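Phosphoribosylformylglycinamidine synthase 2 (Thermus thermophilus, PDB 3VIU) belongs to the AIR synthase-related (PurM-like) family and binds adenosine-5'-diphosphate and a magnesium ion. Local coordinates at residues R28-L33 against P296-L301; E17-L22 against F34-W38; E340-R344 against E354-L360. Numbering follows the deposited sequence.

Interaction 1 of 3, residues R28-L33 against P296-L301; sequences RVELLL and PEELLL
An apolar seam joins helical segments 28-33 and 296-301, which run nearly parallel: their axes approach to 9.9 Å and cross at -24°. At its centre V29 (chi1 t) sets CG1 3.7 Å from CD1 of L300 (m, t), and L33 (m, t) reaches both neighbours with one methyl, CD2 lying 4.0 Å from L300 CD1 and 3.8 Å from L301 CD2. L301 (m, t) brings its CD1 to 3.6 Å from the carbonyl O of L32 and 4.0 Å from L32 CB. The backbones draw together at the N-terminal end, V29 CA 5.6 Å from E297 CA, and widen to 7.5 Å between L33 CA and L301 CA. Further out, V29 CG2 meets P296 CB at 4.3 Å, and L32 CD2 rests 3.7 Å from CG of E297, whose rotamer (p, m) turns the carboxylate toward the N-terminal end of 28-33, OE2 3.8 Å from V29 CG2. At the edge R28 NE stands 4.3 Å from E297 OE1, too far for a salt bridge; E297 OE1 instead has a weak hydrogen bond to T295. Aliphatic helix-helix packing thus docks the N-terminal linker domain onto the first of the two AIR synthase-related C-terminal domains.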
loop_
_atom_site.group_PDB
_atom_site.type_symbol
_atom_site.label_atom_id
_atom_site.label_comp_id
_atom_site.label_asym_id
_atom_site.label_seq_id
_atom_site.Cartn_x
_atom_site.Cartn_y
_atom_site.Cartn_z
ATOM N N ARG A 28 -19.961 -6.986 31.765
ATOM C CA ARG A 28 -20.360 -7.073 30.365
ATOM C C ARG A 28 -19.560 -6.108 29.476
ATOM O O ARG A 28 -18.985 -6.514 28.465
ATOM C CB ARG A 28 -21.855 -6.787 30.220
ATOM C CG ARG A 28 -22.358 -6.914 28.793
ATOM C CD ARG A 28 -23.757 -6.348 28.623
ATOM N NE ARG A 28 -24.082 -6.144 27.211
ATOM C CZ ARG A 28 -24.192 -7.124 26.316
ATOM N NH1 ARG A 28 -24.007 -8.391 26.677
ATOM N NH2 ARG A 28 -24.479 -6.838 25.052
ATOM N N VAL A 29 -19.521 -4.834 29.856
ATOM C CA VAL A 29 -18.796 -3.830 29.083
ATOM C C VAL A 29 -17.334 -4.218 28.863
ATOM O O VAL A 29 -16.856 -4.254 27.727
ATOM C CB VAL A 29 -18.850 -2.449 29.776
ATOM C CG1 VAL A 29 -17.947 -1.465 29.053
ATOM C CG2 VAL A 29 -20.280 -1.935 29.793
ATOM N N GLU A 30 -16.630 -4.504 29.954
ATOM C CA GLU A 30 -15.228 -4.893 29.877
ATOM C C GLU A 30 -15.032 -6.095 28.950
ATOM O O GLU A 30 -14.047 -6.168 28.206
ATOM C CB GLU A 30 -14.701 -5.201 31.283
ATOM C CG GLU A 30 -14.603 -3.962 32.166
ATOM C CD GLU A 30 -14.247 -4.269 33.607
ATOM O OE1 GLU A 30 -13.786 -3.342 34.310
ATOM O OE2 GLU A 30 -14.436 -5.428 34.041
ATOM N N LEU A 31 -15.978 -7.031 28.986
ATOM C CA LEU A 31 -15.886 -8.208 28.137
ATOM C C LEU A 31 -15.924 -7.761 26.678
ATOM O O LEU A 31 -15.105 -8.189 25.863
ATOM C CB LEU A 31 -17.048 -9.164 28.412
ATOM C CG LEU A 31 -16.700 -10.651 28.574
ATOM C CD1 LEU A 31 -17.984 -11.455 28.555
ATOM C CD2 LEU A 31 -15.784 -11.125 27.459
ATOM N N LEU A 32 -16.881 -6.893 26.357
ATOM C CA LEU A 32 -17.025 -6.385 25.001
ATOM C C LEU A 32 -15.761 -5.657 24.542
ATOM O O LEU A 32 -15.406 -5.708 23.365
ATOM C CB LEU A 32 -18.256 -5.469 24.917
ATOM C CG LEU A 32 -19.564 -6.094 24.395
ATOM C CD1 LEU A 32 -19.658 -7.551 24.786
ATOM C CD2 LEU A 32 -20.758 -5.324 24.939
ATOM N N LEU A 33 -15.074 -4.994 25.469
ATOM C CA LEU A 33 -13.846 -4.287 25.127
ATOM C C LEU A 33 -12.765 -5.281 24.678
ATOM O O LEU A 33 -12.079 -5.064 23.670
ATOM C CB LEU A 33 -13.340 -3.475 26.329
ATOM C CG LEU A 33 -14.220 -2.331 26.866
ATOM C CD1 LEU A 33 -13.504 -1.635 28.017
ATOM C CD2 LEU A 33 -14.529 -1.328 25.763
ATOM N N PRO A 296 -23.145 2.562 27.380
ATOM C CA PRO A 296 -21.691 2.671 27.511
ATOM C C PRO A 296 -20.895 1.942 26.423
ATOM O O PRO A 296 -20.058 2.555 25.767
ATOM C CB PRO A 296 -21.441 2.128 28.913
ATOM C CG PRO A 296 -22.637 2.644 29.656
ATOM C CD PRO A 296 -23.775 2.346 28.696
ATOM N N GLU A 297 -21.158 0.655 26.213
ATOM C CA GLU A 297 -20.415 -0.088 25.194
ATOM C C GLU A 297 -20.571 0.503 23.789
ATOM O O GLU A 297 -19.625 0.493 23.007
ATOM C CB GLU A 297 -20.801 -1.581 25.191
ATOM C CG GLU A 297 -22.235 -1.916 24.805
ATOM C CD GLU A 297 -23.218 -1.747 25.952
ATOM O OE1 GLU A 297 -24.406 -2.092 25.768
ATOM O OE2 GLU A 297 -22.811 -1.272 27.034
ATOM N N GLU A 298 -21.752 1.027 23.478
ATOM C CA GLU A 298 -21.998 1.641 22.172
ATOM C C GLU A 298 -21.095 2.847 21.947
ATOM O O GLU A 298 -20.545 3.030 20.861
ATOM C CB GLU A 298 -23.455 2.085 22.054
ATOM C CG GLU A 298 -24.420 0.947 21.800
ATOM C CD GLU A 298 -25.868 1.389 21.845
ATOM O OE1 GLU A 298 -26.729 0.608 21.393
ATOM O OE2 GLU A 298 -26.147 2.508 22.340
ATOM N N LEU A 299 -20.949 3.676 22.972
ATOM C CA LEU A 299 -20.102 4.850 22.855
ATOM C C LEU A 299 -18.652 4.411 22.755
ATOM O O LEU A 299 -17.901 4.893 21.903
ATOM C CB LEU A 299 -20.300 5.771 24.064
ATOM C CG LEU A 299 -21.695 6.415 24.174
ATOM C CD1 LEU A 299 -21.871 7.065 25.535
ATOM C CD2 LEU A 299 -21.879 7.433 23.054
ATOM N N LEU A 300 -18.273 3.471 23.613
ATOM C CA LEU A 300 -16.904 2.962 23.653
ATOM C C LEU A 300 -16.431 2.244 22.392
ATOM O O LEU A 300 -15.269 2.367 22.003
ATOM C CB LEU A 300 -16.734 2.019 24.846
ATOM C CG LEU A 300 -16.670 2.640 26.244
ATOM C CD1 LEU A 300 -16.861 1.560 27.284
ATOM C CD2 LEU A 300 -15.337 3.329 26.434
ATOM N N LEU A 301 -17.323 1.503 21.746
ATOM C CA LEU A 301 -16.925 0.749 20.567
ATOM C C LEU A 301 -17.362 1.296 19.218
ATOM O O LEU A 301 -17.081 0.696 18.183
ATOM C CB LEU A 301 -17.383 -0.701 20.731
ATOM C CG LEU A 301 -16.846 -1.311 22.032
ATOM C CD1 LEU A 301 -17.165 -2.789 22.110
ATOM C CD2 LEU A 301 -15.349 -1.090 22.089
#

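Interaction 2 of 3, residues E17-L22 against F34-W38; sequences EIVQRL and FKVMW
Two consecutive helices, 12-22 and 28-37, joined by a short connection, meet through their side chains in the N-terminal linker domain. The closest backbones are still well apart, I18 CA being 8.2 Å from F34 CA, so side chains fill the gap. I18 (m, t) is the wedge between two aromatic rings. Its CG2 sits over the F34 face, 3.7 Å from the ring centroid and 14° off the normal, while its CD1 comes within 3.4 Å of F34 CG. On its other flank, I18 CG1 makes a second CH-pi contact, 3.9 Å from the centroid of the six-membered ring of W38. F34 takes chi1 m with chi2 98°; L22 (m, t) touches the edge of its ring, CD2 to CZ 4.2 Å. W38, the first residue after the second helix, has chi1 m and chi2 27°, and its N still bonds F34 O at 2.7 Å. Its indole NE1 hydrogen-bonds the carbonyl of A359, tying this pair to helix 357-361. Around the indole edge, E17 CB lies 4.3 Å from W38 CH2. R21 (m, m, t) bends back so that its NH2 makes a salt bridge with E17 OE2 at 3.2 Å and also bonds the E362 carbonyl, while R21 NH1 ends 3.9 Å from W38 CZ2.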
loop_
_atom_site.group_PDB
_atom_site.type_symbol
_atom_site.label_atom_id
_atom_site.label_comp_id
_atom_site.label_asym_id
_atom_site.label_seq_id
_atom_site.Cartn_x
_atom_site.Cartn_y
_atom_site.Cartn_z
ATOM N N GLU A 17 -7.419 -16.155 30.418
ATOM C CA GLU A 17 -6.255 -15.293 30.549
ATOM C C GLU A 17 -6.666 -13.884 30.960
ATOM O O GLU A 17 -5.912 -13.179 31.627
ATOM C CB GLU A 17 -5.468 -15.245 29.238
ATOM C CG GLU A 17 -4.039 -14.749 29.424
ATOM C CD GLU A 17 -3.172 -14.966 28.198
ATOM O OE1 GLU A 17 -3.176 -16.093 27.653
ATOM O OE2 GLU A 17 -2.476 -14.011 27.787
ATOM N N ILE A 18 -7.867 -13.480 30.563
ATOM C CA ILE A 18 -8.371 -12.159 30.902
ATOM C C ILE A 18 -8.721 -12.066 32.382
ATOM O O ILE A 18 -8.539 -11.019 32.999
ATOM C CB ILE A 18 -9.626 -11.800 30.061
ATOM C CG1 ILE A 18 -9.231 -11.642 28.588
ATOM C CG2 ILE A 18 -10.268 -10.514 30.586
ATOM C CD1 ILE A 18 -10.390 -11.398 27.662
ATOM N N VAL A 19 -9.223 -13.157 32.957
ATOM C CA VAL A 19 -9.585 -13.143 34.368
ATOM C C VAL A 19 -8.328 -13.134 35.231
ATOM O O VAL A 19 -8.345 -12.632 36.358
ATOM C CB VAL A 19 -10.469 -14.359 34.757
ATOM C CG1 VAL A 19 -11.640 -14.480 33.793
ATOM C CG2 VAL A 19 -9.647 -15.631 34.777
ATOM N N GLN A 20 -7.235 -13.675 34.702
ATOM C CA GLN A 20 -5.987 -13.702 35.451
ATOM C C GLN A 20 -5.171 -12.424 35.257
ATOM O O GLN A 20 -4.179 -12.203 35.945
ATOM C CB GLN A 20 -5.164 -14.943 35.080
ATOM C CG GLN A 20 -4.961 -15.168 33.590
ATOM C CD GLN A 20 -4.385 -16.548 33.280
ATOM O OE1 GLN A 20 -4.998 -17.575 33.589
ATOM N NE2 GLN A 20 -3.205 -16.576 32.665
ATOM N N ARG A 21 -5.591 -11.579 34.322
ATOM C CA ARG A 21 -4.908 -10.311 34.083
ATOM C C ARG A 21 -5.637 -9.239 34.888
ATOM O O ARG A 21 -5.063 -8.201 35.215
ATOM C CB ARG A 21 -4.954 -9.922 32.605
ATOM C CG ARG A 21 -4.290 -10.890 31.640
ATOM C CD ARG A 21 -2.774 -10.784 31.623
ATOM N NE ARG A 21 -2.272 -11.156 30.304
ATOM C CZ ARG A 21 -2.438 -10.412 29.212
ATOM N NH1 ARG A 21 -3.079 -9.256 29.291
ATOM N NH2 ARG A 21 -1.993 -10.834 28.036
ATOM N N LEU A 22 -6.909 -9.491 35.189
ATOM C CA LEU A 22 -7.727 -8.553 35.952
ATOM C C LEU A 22 -7.842 -8.975 37.414
ATOM O O LEU A 22 -8.279 -8.193 38.256
ATOM C CB LEU A 22 -9.143 -8.464 35.372
ATOM C CG LEU A 22 -9.374 -8.070 33.914
ATOM C CD1 LEU A 22 -10.867 -8.000 33.658
ATOM C CD2 LEU A 22 -8.725 -6.733 33.618
ATOM N N PHE A 34 -12.612 -6.370 25.426
ATOM C CA PHE A 34 -11.617 -7.374 25.079
ATOM C C PHE A 34 -11.931 -8.068 23.760
ATOM O O PHE A 34 -11.042 -8.273 22.936
ATOM C CB PHE A 34 -11.490 -8.418 26.187
ATOM C CG PHE A 34 -10.604 -7.989 27.318
ATOM C CD1 PHE A 34 -11.145 -7.454 28.483
ATOM C CD2 PHE A 34 -9.222 -8.094 27.209
ATOM C CE1 PHE A 34 -10.315 -7.031 29.525
ATOM C CE2 PHE A 34 -8.391 -7.675 28.238
ATOM C CZ PHE A 34 -8.937 -7.143 29.398
ATOM N N LYS A 35 -13.193 -8.428 23.559
ATOM C CA LYS A 35 -13.586 -9.096 22.329
ATOM C C LYS A 35 -13.032 -8.334 21.129
ATOM O O LYS A 35 -12.518 -8.937 20.187
ATOM C CB LYS A 35 -15.114 -9.189 22.220
ATOM C CG LYS A 35 -15.588 -9.897 20.948
ATOM C CD LYS A 35 -17.102 -9.812 20.746
ATOM C CE LYS A 35 -17.558 -8.374 20.490
ATOM N NZ LYS A 35 -19.011 -8.280 20.135
ATOM N N VAL A 36 -13.112 -7.008 21.177
ATOM C CA VAL A 36 -12.636 -6.174 20.078
ATOM C C VAL A 36 -11.131 -5.889 20.098
ATOM O O VAL A 36 -10.477 -5.931 19.056
ATOM C CB VAL A 36 -13.410 -4.829 20.033
ATOM C CG1 VAL A 36 -12.931 -3.978 18.858
ATOM C CG2 VAL A 36 -14.908 -5.100 19.906
HETATM N N MSE A 37 -10.577 -5.603 21.271
HETATM C CA MSE A 37 -9.147 -5.312 21.363
HETATM C C MSE A 37 -8.266 -6.542 21.164
HETATM O O MSE A 37 -7.100 -6.421 20.793
HETATM C CB MSE A 37 -8.821 -4.657 22.707
HETATM C CG MSE A 37 -9.331 -3.228 22.832
HETATM SE SE MSE A 37 -8.545 -2.006 21.514
HETATM C CE MSE A 37 -6.839 -1.672 22.385
ATOM N N TRP A 38 -8.830 -7.721 21.401
ATOM C CA TRP A 38 -8.096 -8.970 21.254
ATOM C C TRP A 38 -8.375 -9.702 19.941
ATOM O O TRP A 38 -7.870 -10.801 19.716
ATOM C CB TRP A 38 -8.397 -9.877 22.448
ATOM C CG TRP A 38 -7.545 -9.564 23.637
ATOM C CD1 TRP A 38 -6.973 -8.361 23.944
ATOM C CD2 TRP A 38 -7.143 -10.474 24.668
ATOM N NE1 TRP A 38 -6.235 -8.468 25.097
ATOM C CE2 TRP A 38 -6.324 -9.754 25.565
ATOM C CE3 TRP A 38 -7.397 -11.831 24.924
ATOM C CZ2 TRP A 38 -5.755 -10.343 26.698
ATOM C CZ3 TRP A 38 -6.831 -12.415 26.052
ATOM C CH2 TRP A 38 -6.019 -11.669 26.924
#

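Interaction 3 of 3, residues E340-R344 against E354-L360; sequences ERVFR and EVPTEAL
Strands 342-344 and 354-356 run antiparallel, their axes 4.6 Å apart at closest approach and their directions 166° apart, as the open end of the beta hairpin 342-347/350-356. F343 and V355 are the hydrogen-bonded pair, CA to CA 5.5 Å: F343 N donates to V355 O at 2.9 Å and V355 N to F343 O at 3.2 Å. The flanking pairs, V342 with P356 and R344 with E354, are non-hydrogen-bonded, each with its CA atoms 4.2 Å apart. E354 CA lies 3.2 Å from F343 O in a CA-H...O contact. Before the first strand R341 centres an inverse gamma turn, and its O accepts a weak 3.3 Å hydrogen bond from T357 N. There P356, at the N-cap position, hands the second strand over to helix 357-361. F343 (chi1 t) and V355 (chi1 m) share one face, F343 CB to V355 CG2 4.4 Å, and F343 CD1 lies 4.2 Å from L360 CD2. F343 also packs against helix 264-275. R344 and E354 point to the other face, where R344 NE donates to E354 OE1 at 2.7 Å in a salt bridge. R344 NH1 reaches E340 OE2 at 3.5 Å, a weak bond within a salt bridge, and NH2 pairs with E281. One guanidinium thus answers three carboxylates, linking both hairpin strands and strand 279-283 by charge, while the F343 face is joined by apolar contact.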
loop_
_atom_site.group_PDB
_atom_site.type_symbol
_atom_site.label_atom_id
_atom_site.label_comp_id
_atom_site.label_asym_id
_atom_site.label_seq_id
_atom_site.Cartn_x
_atom_site.Cartn_y
_atom_site.Cartn_z
ATOM N N GLU A 340 -2.104 5.792 37.347
ATOM C CA GLU A 340 -2.436 4.373 37.386
ATOM C C GLU A 340 -2.590 3.872 35.951
ATOM O O GLU A 340 -3.439 4.358 35.208
ATOM C CB GLU A 340 -3.743 4.144 38.146
ATOM C CG GLU A 340 -3.853 4.920 39.440
ATOM C CD GLU A 340 -4.319 6.337 39.221
ATOM O OE1 GLU A 340 -3.679 7.066 38.445
ATOM O OE2 GLU A 340 -5.335 6.728 39.827
ATOM N N ARG A 341 -1.770 2.900 35.569
ATOM C CA ARG A 341 -1.820 2.360 34.217
ATOM C C ARG A 341 -3.103 1.571 33.994
ATOM O O ARG A 341 -3.107 0.338 33.983
ATOM C CB ARG A 341 -0.592 1.487 33.965
ATOM C CG ARG A 341 0.698 2.238 34.205
ATOM C CD ARG A 341 1.889 1.545 33.600
ATOM N NE ARG A 341 3.109 2.292 33.881
ATOM C CZ ARG A 341 4.310 1.972 33.408
ATOM N NH1 ARG A 341 4.452 0.909 32.623
ATOM N NH2 ARG A 341 5.367 2.718 33.718
ATOM N N VAL A 342 -4.193 2.303 33.802
ATOM C CA VAL A 342 -5.501 1.695 33.605
ATOM C C VAL A 342 -6.364 2.520 32.658
ATOM O O VAL A 342 -6.118 3.714 32.439
ATOM C CB VAL A 342 -6.252 1.578 34.963
ATOM C CG1 VAL A 342 -7.703 1.219 34.738
ATOM C CG2 VAL A 342 -5.592 0.534 35.836
ATOM N N PHE A 343 -7.361 1.865 32.076
ATOM C CA PHE A 343 -8.307 2.542 31.207
ATOM C C PHE A 343 -9.578 2.563 32.052
ATOM O O PHE A 343 -10.278 1.555 32.163
ATOM C CB PHE A 343 -8.549 1.757 29.911
ATOM C CG PHE A 343 -9.489 2.447 28.956
ATOM C CD1 PHE A 343 -10.439 1.719 28.248
ATOM C CD2 PHE A 343 -9.433 3.827 28.779
ATOM C CE1 PHE A 343 -11.323 2.353 27.380
ATOM C CE2 PHE A 343 -10.309 4.475 27.916
ATOM C CZ PHE A 343 -11.258 3.736 27.213
ATOM N N ARG A 344 -9.849 3.706 32.674
ATOM C CA ARG A 344 -11.022 3.854 33.527
ATOM C C ARG A 344 -12.109 4.599 32.772
ATOM O O ARG A 344 -11.901 5.719 32.304
ATOM C CB ARG A 344 -10.654 4.622 34.799
ATOM C CG ARG A 344 -11.784 4.738 35.814
ATOM C CD ARG A 344 -11.352 5.605 36.982
ATOM N NE ARG A 344 -10.207 5.024 37.669
ATOM C CZ ARG A 344 -9.248 5.735 38.249
ATOM N NH1 ARG A 344 -8.244 5.119 38.855
ATOM N NH2 ARG A 344 -9.277 7.060 38.208
ATOM N N GLU A 354 -12.822 -0.549 34.161
ATOM C CA GLU A 354 -11.500 -0.178 34.625
ATOM C C GLU A 354 -10.592 -1.375 34.446
ATOM O O GLU A 354 -10.419 -2.189 35.354
ATOM C CB GLU A 354 -11.554 0.236 36.097
ATOM C CG GLU A 354 -10.191 0.440 36.730
ATOM C CD GLU A 354 -10.269 1.141 38.064
ATOM O OE1 GLU A 354 -10.444 2.381 38.075
ATOM O OE2 GLU A 354 -10.163 0.447 39.099
ATOM N N VAL A 355 -10.015 -1.488 33.259
ATOM C CA VAL A 355 -9.141 -2.605 32.975
ATOM C C VAL A 355 -7.727 -2.094 32.786
ATOM O O VAL A 355 -7.521 -0.977 32.311
ATOM C CB VAL A 355 -9.605 -3.342 31.710
ATOM C CG1 VAL A 355 -11.113 -3.549 31.767
ATOM C CG2 VAL A 355 -9.228 -2.560 30.479
ATOM N N PRO A 356 -6.729 -2.892 33.188
ATOM C CA PRO A 356 -5.340 -2.455 33.027
ATOM C C PRO A 356 -5.022 -2.235 31.545
ATOM O O PRO A 356 -5.461 -3.006 30.692
ATOM C CB PRO A 356 -4.545 -3.610 33.637
ATOM C CG PRO A 356 -5.469 -4.119 34.699
ATOM C CD PRO A 356 -6.807 -4.119 34.000
ATOM N N THR A 357 -4.271 -1.176 31.253
ATOM C CA THR A 357 -3.892 -0.848 29.884
ATOM C C THR A 357 -3.156 -2.011 29.220
ATOM O O THR A 357 -3.500 -2.415 28.109
ATOM C CB THR A 357 -2.990 0.403 29.842
ATOM O OG1 THR A 357 -1.811 0.167 30.621
ATOM C CG2 THR A 357 -3.724 1.606 30.408
ATOM N N GLU A 358 -2.153 -2.553 29.903
ATOM C CA GLU A 358 -1.384 -3.673 29.360
ATOM C C GLU A 358 -2.279 -4.839 28.945
ATOM O O GLU A 358 -2.075 -5.451 27.898
ATOM C CB GLU A 358 -0.373 -4.187 30.383
ATOM C CG GLU A 358 0.499 -5.299 29.827
ATOM C CD GLU A 358 1.250 -6.057 30.897
ATOM O OE1 GLU A 358 0.599 -6.789 31.672
ATOM O OE2 GLU A 358 2.488 -5.919 30.961
ATOM N N ALA A 359 -3.263 -5.145 29.782
ATOM C CA ALA A 359 -4.177 -6.244 29.513
ATOM C C ALA A 359 -4.919 -6.047 28.200
ATOM O O ALA A 359 -5.233 -7.011 27.496
ATOM C CB ALA A 359 -5.181 -6.380 30.661
ATOM N N LEU A 360 -5.181 -4.787 27.871
ATOM C CA LEU A 360 -5.912 -4.449 26.661
ATOM C C LEU A 360 -5.056 -4.316 25.397
ATOM O O LEU A 360 -5.515 -4.638 24.304
ATOM C CB LEU A 360 -6.694 -3.155 26.903
ATOM C CG LEU A 360 -8.158 -3.127 26.467
ATOM C CD1 LEU A 360 -8.864 -4.435 26.821
ATOM C CD2 LEU A 360 -8.834 -1.960 27.143
#

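How the interactions relate
From the N terminus, interaction 2 closes first, a short loop between successive helices 12-22 and 28-37. Interaction 1 starts from the same second helix but closes only at 296-301, a span of 262 residues, so its segments alternate with those of interaction 2. Interaction 3 follows in series, closing the hairpin 342-347/350-356. All three meet: L301 CD1 is 3.9 Å from V36 CG2, E30 OE1 is 3.0 Å from E354 N, and W38 NE1 is 3.0 Å from A359 O, the last two probable hydrogen bonds. Together they fasten the N-terminal linker helices to helix 296-301, edge strand 350-356 and helix 357-361.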